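Local coordinates for seryl-tRNA synthetase (Pyrococcus horikoshii, PDB 2DQ0), which attaches serine to tRNA(Ser) using ATP, and probably also serylates tRNA(Sec), as a homodimeric class II aminoacyl-tRNA synthetase, at residues Y310-P313 with E314-W317; K322-R325 with N326-L330. All coordinates share one frame; numbering follows the deposited sequence.

Interaction 1 (Y310-P313 with E314-W317); sequences YSRP and EESW
Arg312 and Glu315 close a tight turn where the chain leaves strand 301-311 and enters helix 316-333. Glu315 N donates to Arg312 O at 2.7 Å, nearly straight at 161°, and the backbone angles of Pro313 and Glu314 make this a type I beta turn. Ser316 N adds a weak, strongly bent bond to the same carbonyl oxygen. A third donor is the hydroxyl of Ser311, whose OG lies 3.1 Å from Arg312 O. It arrives over one face of the carbonyl plane while Glu315 N comes over the other. Ser311 reaches there because chi1 (82°) sets OG between its own N and carbonyl carbon, which also lays it 3.5 Å from Ser316 CB.

The charged ends of Arg312 and Glu314 are engaged mainly elsewhere. Glu314 folds back at chi2 (80°), bringing its carboxylate beside the Pro313 ring and over the start of the Arg312 side chain. OE2 of Glu314 stays 4.4 Å from Arg312 NH1, beyond a salt bridge, although it lies near the guanidinium plane. Each group has a firmer partner: Arg312 pairs with Asp391, and Glu314 with Arg398. Alongside them, the aliphatic parts of Arg312 and Glu315 run side by side, CD of Arg312 4.0 Å from Glu315 CG.

Strand 398-406 flanks the turn: His401 touches Ser311 and Pro313 and bonds to the Ser316 hydroxyl, while Phe389 of strand 387-390 packs against Arg312 and Pro313.

Interaction 2 (K322-R325 with N326-L330); sequences KIIR and NAEEL
Ile324 and Glu328 sit one turn apart on helix 316-333, their side chains crossing obliquely. With chi1 at -176°, Ile324 carries CG1 anti to its N, which brings CG1 to 3.9 Å from Glu328 OE2. Glu328 is buried yet well paired: OE2 makes a salt bridge with Arg127 and OE1 a hydrogen bond with Tyr338, so the carboxylate is gripped on both oxygens. The packed side of the helix carries Ile323, Ile324 and Ala327. Ile323 and Ile324 both meet Ala374, while Ala327 lies against Val372 and Ile358. Ile324 also contacts Tyr356 and Ile358.

This is the helix-on-sheet layer of the class II catalytic fold, one helix packed on the antiparallel sheet, touching strands 301-311, 354-362 and 367-376. Its backbone runs in regular i to i+4 bonds: Ala327 N reaches Ile323 O at 3.0 Å and Glu328 N reaches Ile324 O at 2.9 Å.

The other side is looser. Arg325 is exposed and bends at chi2 (-84°), lying alongside Glu328. Its NE remains 4.2 Å from Glu328 OE2, which stands well out of the guanidinium plane, so no N-H points at it and any attraction is probably long-range; the closer touch is Arg325 CD, 3.8 Å from that oxygen. Glu329 projects one turn beyond Arg325, with CG 3.5 Å from Arg325 O, and its carboxylate pairs with Lys210. Lys322 instead extends back along the helix to a cation-pi contact with Trp319.

Overall arrangement
Interaction 1 and interaction 2 follow one another along the chain: 310-317 makes the turn out of strand 301-311 into helix 316-333, and 322-330 is the body of that helix packed on the same sheet. Their centres lie 17 Å apart, and their nearest atoms come within about 5 Å without touching. Strand 301-311 pairs with 273-282 in the antiparallel arrangement of class II motif 2. Interaction 1 lies away from the substrate-binding residues, whereas interaction 2 backs the pocket: the Ile323 side chain is about 8 Å from the bound seryl-adenylate analogue, and that of Ala327 about 4 Å from that of Val372, a predicted ATP-binding residue.

Interaction 1 (Y310-P313 with E314-W317)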
ATOM      1  N   TYR A 310     -24.565   0.860  -2.965  1.00 54.50           N
ATOM      2  CA  TYR A 310     -25.316  -0.372  -3.169  1.00 50.97           C
ATOM      3  C   TYR A 310     -26.740   0.133  -3.161  1.00 54.94           C
ATOM      4  O   TYR A 310     -27.173   0.699  -2.162  1.00 53.74           O
ATOM      5  CB  TYR A 310     -25.178  -1.336  -1.997  1.00 48.24           C
ATOM      6  CG  TYR A 310     -23.849  -2.021  -1.831  1.00 48.63           C
ATOM      7  CD1 TYR A 310     -22.761  -1.359  -1.256  1.00 48.05           C
ATOM      8  CD2 TYR A 310     -23.696  -3.362  -2.176  1.00 49.30           C
ATOM      9  CE1 TYR A 310     -21.557  -2.025  -1.020  1.00 42.86           C
ATOM     10  CE2 TYR A 310     -22.490  -4.038  -1.944  1.00 46.68           C
ATOM     11  CZ  TYR A 310     -21.428  -3.362  -1.365  1.00 47.63           C
ATOM     12  OH  TYR A 310     -20.246  -4.031  -1.121  1.00 50.27           O
ATOM     13  N   SER A 311     -27.466  -0.044  -4.258  1.00 59.60           N
ATOM     14  CA  SER A 311     -28.855   0.408  -4.295  1.00 66.11           C
ATOM     15  C   SER A 311     -29.797  -0.619  -4.930  1.00 69.54           C
ATOM     16  O   SER A 311     -29.376  -1.687  -5.407  1.00 65.83           O
ATOM     17  CB  SER A 311     -28.979   1.731  -5.066  1.00 67.50           C
ATOM     18  OG  SER A 311     -29.021   1.508  -6.467  1.00 59.86           O
ATOM     19  N   ARG A 312     -31.083  -0.292  -4.911  1.00 67.75           N
ATOM     20  CA  ARG A 312     -32.078  -1.148  -5.532  1.00 65.34           C
ATOM     21  C   ARG A 312     -31.921  -0.841  -7.013  1.00 59.76           C
ATOM     22  O   ARG A 312     -31.666   0.298  -7.392  1.00 57.41           O
ATOM     23  CB  ARG A 312     -33.485  -0.735  -5.100  1.00 70.37           C
ATOM     24  CG  ARG A 312     -33.673  -0.661  -3.610  1.00 77.25           C
ATOM     25  CD  ARG A 312     -34.969   0.041  -3.224  1.00 78.63           C
ATOM     26  NE  ARG A 312     -35.412  -0.459  -1.930  1.00 76.60           N
ATOM     27  CZ  ARG A 312     -35.934  -1.670  -1.747  1.00 74.01           C
ATOM     28  NH1 ARG A 312     -36.099  -2.493  -2.781  1.00 61.23           N
ATOM     29  NH2 ARG A 312     -36.237  -2.079  -0.521  1.00 69.40           N
ATOM     30  N   PRO A 313     -32.059  -1.851  -7.868  1.00 54.50           N
ATOM     31  CA  PRO A 313     -31.927  -1.606  -9.303  1.00 59.69           C
ATOM     32  C   PRO A 313     -32.742  -0.386  -9.767  1.00 65.19           C
ATOM     33  O   PRO A 313     -32.308   0.378 -10.645  1.00 71.06           O
ATOM     34  CB  PRO A 313     -32.426  -2.914  -9.906  1.00 50.52           C
ATOM     35  CG  PRO A 313     -31.887  -3.926  -8.925  1.00 52.27           C
ATOM     36  CD  PRO A 313     -32.198  -3.289  -7.579  1.00 51.33           C
ATOM     37  N   GLU A 314     -33.909  -0.202  -9.153  1.00 64.15           N
ATOM     38  CA  GLU A 314     -34.822   0.892  -9.483  1.00 64.18           C
ATOM     39  C   GLU A 314     -34.355   2.263  -8.975  1.00 66.74           C
ATOM     40  O   GLU A 314     -34.956   3.293  -9.295  1.00 68.29           O
ATOM     41  CB  GLU A 314     -36.223   0.577  -8.927  1.00 66.32           C
ATOM     42  CG  GLU A 314     -36.693  -0.879  -9.139  1.00 70.91           C
ATOM     43  CD  GLU A 314     -36.093  -1.872  -8.122  1.00 77.04           C
ATOM     44  OE1 GLU A 314     -36.091  -3.103  -8.390  1.00 68.82           O
ATOM     45  OE2 GLU A 314     -35.639  -1.418  -7.046  1.00 70.72           O
ATOM     46  N   GLU A 315     -33.279   2.283  -8.193  1.00 65.84           N
ATOM     47  CA  GLU A 315     -32.740   3.533  -7.640  1.00 62.27           C
ATOM     48  C   GLU A 315     -31.322   3.915  -8.155  1.00 59.33           C
ATOM     49  O   GLU A 315     -30.844   5.042  -7.942  1.00 47.49           O
ATOM     50  CB  GLU A 315     -32.678   3.414  -6.113  1.00 68.83           C
ATOM     51  CG  GLU A 315     -34.010   3.288  -5.412  1.00 79.54           C
ATOM     52  CD  GLU A 315     -34.867   4.523  -5.598  1.00 88.98           C
ATOM     53  OE1 GLU A 315     -34.307   5.640  -5.580  1.00 87.70           O
ATOM     54  OE2 GLU A 315     -36.098   4.381  -5.752  1.00 90.29           O
ATOM     55  N   SER A 316     -30.666   2.979  -8.840  1.00 51.72           N
ATOM     56  CA  SER A 316     -29.295   3.177  -9.287  1.00 52.50           C
ATOM     57  C   SER A 316     -29.025   4.357 -10.202  1.00 54.99           C
ATOM     58  O   SER A 316     -28.076   5.121  -9.972  1.00 56.09           O
ATOM     59  CB  SER A 316     -28.750   1.880  -9.897  1.00 38.30           C
ATOM     60  OG  SER A 316     -29.390   1.569 -11.112  1.00 62.40           O
ATOM     61  N   TRP A 317     -29.854   4.528 -11.223  1.00 54.84           N
ATOM     62  CA  TRP A 317     -29.649   5.638 -12.133  1.00 56.01           C
ATOM     63  C   TRP A 317     -29.788   6.964 -11.401  1.00 57.34           C
ATOM     64  O   TRP A 317     -29.109   7.943 -11.725  1.00 60.01           O
ATOM     65  CB  TRP A 317     -30.614   5.551 -13.319  1.00 46.68           C
ATOM     66  CG  TRP A 317     -30.285   4.389 -14.169  1.00 53.71           C
ATOM     67  CD1 TRP A 317     -30.981   3.222 -14.266  1.00 57.16           C
ATOM     68  CD2 TRP A 317     -29.067   4.188 -14.898  1.00 63.63           C
ATOM     69  NE1 TRP A 317     -30.268   2.296 -14.995  1.00 58.98           N
ATOM     70  CE2 TRP A 317     -29.090   2.863 -15.396  1.00 58.42           C
ATOM     71  CE3 TRP A 317     -27.954   4.996 -15.170  1.00 60.30           C
ATOM     72  CZ2 TRP A 317     -28.045   2.328 -16.149  1.00 54.65           C
ATOM     73  CZ3 TRP A 317     -26.909   4.458 -15.926  1.00 55.74           C
ATOM     74  CH2 TRP A 317     -26.966   3.137 -16.403  1.00 57.56           C
TER

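Interaction 2 (K322-R325 with N326-L330)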
ATOM      1  N   LYS A 322     -26.470  11.318  -8.584  1.00 54.10           N
ATOM      2  CA  LYS A 322     -26.106  12.052  -7.373  1.00 56.34           C
ATOM      3  C   LYS A 322     -24.605  12.025  -7.072  1.00 62.16           C
ATOM      4  O   LYS A 322     -24.031  13.051  -6.668  1.00 61.28           O
ATOM      5  CB  LYS A 322     -26.835  11.513  -6.148  1.00 57.73           C
ATOM      6  CG  LYS A 322     -28.338  11.657  -6.140  1.00 58.43           C
ATOM      7  CD  LYS A 322     -28.865  11.072  -4.830  1.00 60.26           C
ATOM      8  CE  LYS A 322     -30.365  10.877  -4.841  1.00 74.24           C
ATOM      9  NZ  LYS A 322     -30.820  10.023  -3.700  1.00 79.06           N
ATOM     10  N   ILE A 323     -23.961  10.871  -7.262  1.00 53.70           N
ATOM     11  CA  ILE A 323     -22.546  10.812  -6.959  1.00 46.54           C
ATOM     12  C   ILE A 323     -21.710  11.719  -7.843  1.00 47.64           C
ATOM     13  O   ILE A 323     -20.781  12.377  -7.341  1.00 50.89           O
ATOM     14  CB  ILE A 323     -21.996   9.367  -6.969  1.00 41.73           C
ATOM     15  CG1 ILE A 323     -22.021   8.779  -8.368  1.00 42.29           C
ATOM     16  CG2 ILE A 323     -22.790   8.513  -5.995  1.00 28.27           C
ATOM     17  CD1 ILE A 323     -21.735   7.284  -8.359  1.00 36.01           C
ATOM     18  N   ILE A 324     -22.024  11.791  -9.135  1.00 45.99           N
ATOM     19  CA  ILE A 324     -21.264  12.687 -10.017  1.00 49.67           C
ATOM     20  C   ILE A 324     -21.430  14.145  -9.548  1.00 50.97           C
ATOM     21  O   ILE A 324     -20.490  14.940  -9.621  1.00 46.19           O
ATOM     22  CB  ILE A 324     -21.694  12.555 -11.520  1.00 52.45           C
ATOM     23  CG1 ILE A 324     -20.806  13.431 -12.410  1.00 51.13           C
ATOM     24  CG2 ILE A 324     -23.138  12.977 -11.700  1.00 54.23           C
ATOM     25  CD1 ILE A 324     -19.344  13.028 -12.470  1.00 44.60           C
ATOM     26  N   ARG A 325     -22.615  14.482  -9.040  1.00 51.34           N
ATOM     27  CA  ARG A 325     -22.869  15.833  -8.556  1.00 52.50           C
ATOM     28  C   ARG A 325     -22.105  16.033  -7.263  1.00 52.53           C
ATOM     29  O   ARG A 325     -21.675  17.148  -6.936  1.00 56.97           O
ATOM     30  CB  ARG A 325     -24.360  16.057  -8.300  1.00 60.58           C
ATOM     31  CG  ARG A 325     -25.265  15.884  -9.513  1.00 73.50           C
ATOM     32  CD  ARG A 325     -25.349  17.137 -10.363  1.00 81.84           C
ATOM     33  NE  ARG A 325     -26.176  16.948 -11.558  1.00 81.67           N
ATOM     34  CZ  ARG A 325     -26.421  17.910 -12.448  1.00 86.88           C
ATOM     35  NH1 ARG A 325     -25.903  19.128 -12.279  1.00 80.72           N
ATOM     36  NH2 ARG A 325     -27.178  17.659 -13.513  1.00 82.18           N
ATOM     37  N   ASN A 326     -21.950  14.953  -6.510  1.00 56.63           N
ATOM     38  CA  ASN A 326     -21.217  15.035  -5.252  1.00 53.79           C
ATOM     39  C   ASN A 326     -19.779  15.391  -5.563  1.00 51.51           C
ATOM     40  O   ASN A 326     -19.193  16.205  -4.861  1.00 50.61           O
ATOM     41  CB  ASN A 326     -21.284  13.711  -4.482  1.00 55.27           C
ATOM     42  CG  ASN A 326     -22.622  13.497  -3.797  1.00 55.49           C
ATOM     43  OD1 ASN A 326     -22.891  12.425  -3.274  1.00 55.29           O
ATOM     44  ND2 ASN A 326     -23.464  14.519  -3.800  1.00 45.77           N
ATOM     45  N   ALA A 327     -19.212  14.792  -6.618  1.00 53.00           N
ATOM     46  CA  ALA A 327     -17.829  15.108  -7.007  1.00 47.92           C
ATOM     47  C   ALA A 327     -17.766  16.514  -7.589  1.00 47.77           C
ATOM     48  O   ALA A 327     -16.832  17.254  -7.305  1.00 53.87           O
ATOM     49  CB  ALA A 327     -17.309  14.120  -8.012  1.00 44.73           C
ATOM     50  N   GLU A 328     -18.760  16.889  -8.393  1.00 44.56           N
ATOM     51  CA  GLU A 328     -18.796  18.239  -8.977  1.00 46.06           C
ATOM     52  C   GLU A 328     -18.755  19.320  -7.905  1.00 47.26           C
ATOM     53  O   GLU A 328     -18.095  20.343  -8.085  1.00 46.11           O
ATOM     54  CB  GLU A 328     -20.059  18.453  -9.827  1.00 45.45           C
ATOM     55  CG  GLU A 328     -20.076  17.689 -11.118  1.00 49.95           C
ATOM     56  CD  GLU A 328     -21.275  17.999 -11.974  1.00 56.97           C
ATOM     57  OE1 GLU A 328     -21.417  19.166 -12.401  1.00 58.38           O
ATOM     58  OE2 GLU A 328     -22.071  17.068 -12.230  1.00 65.78           O
ATOM     59  N   GLU A 329     -19.461  19.095  -6.794  1.00 49.80           N
ATOM     60  CA  GLU A 329     -19.498  20.077  -5.717  1.00 48.90           C
ATOM     61  C   GLU A 329     -18.136  20.317  -5.129  1.00 49.26           C
ATOM     62  O   GLU A 329     -17.771  21.463  -4.844  1.00 50.23           O
ATOM     63  CB  GLU A 329     -20.442  19.642  -4.604  1.00 51.64           C
ATOM     64  CG  GLU A 329     -21.905  19.954  -4.855  1.00 71.80           C
ATOM     65  CD  GLU A 329     -22.795  19.436  -3.733  1.00 81.57           C
ATOM     66  OE1 GLU A 329     -22.441  19.666  -2.557  1.00 83.56           O
ATOM     67  OE2 GLU A 329     -23.842  18.807  -4.018  1.00 82.01           O
ATOM     68  N   LEU A 330     -17.379  19.239  -4.941  1.00 46.54           N
ATOM     69  CA  LEU A 330     -16.053  19.370  -4.363  1.00 44.92           C
ATOM     70  C   LEU A 330     -15.161  20.249  -5.209  1.00 45.74           C
ATOM     71  O   LEU A 330     -14.513  21.167  -4.695  1.00 43.61           O
ATOM     72  CB  LEU A 330     -15.399  18.002  -4.180  1.00 47.63           C
ATOM     73  CG  LEU A 330     -16.120  17.121  -3.170  1.00 49.66           C
ATOM     74  CD1 LEU A 330     -15.482  15.746  -3.168  1.00 49.17           C
ATOM     75  CD2 LEU A 330     -16.070  17.777  -1.793  1.00 42.99           C
TER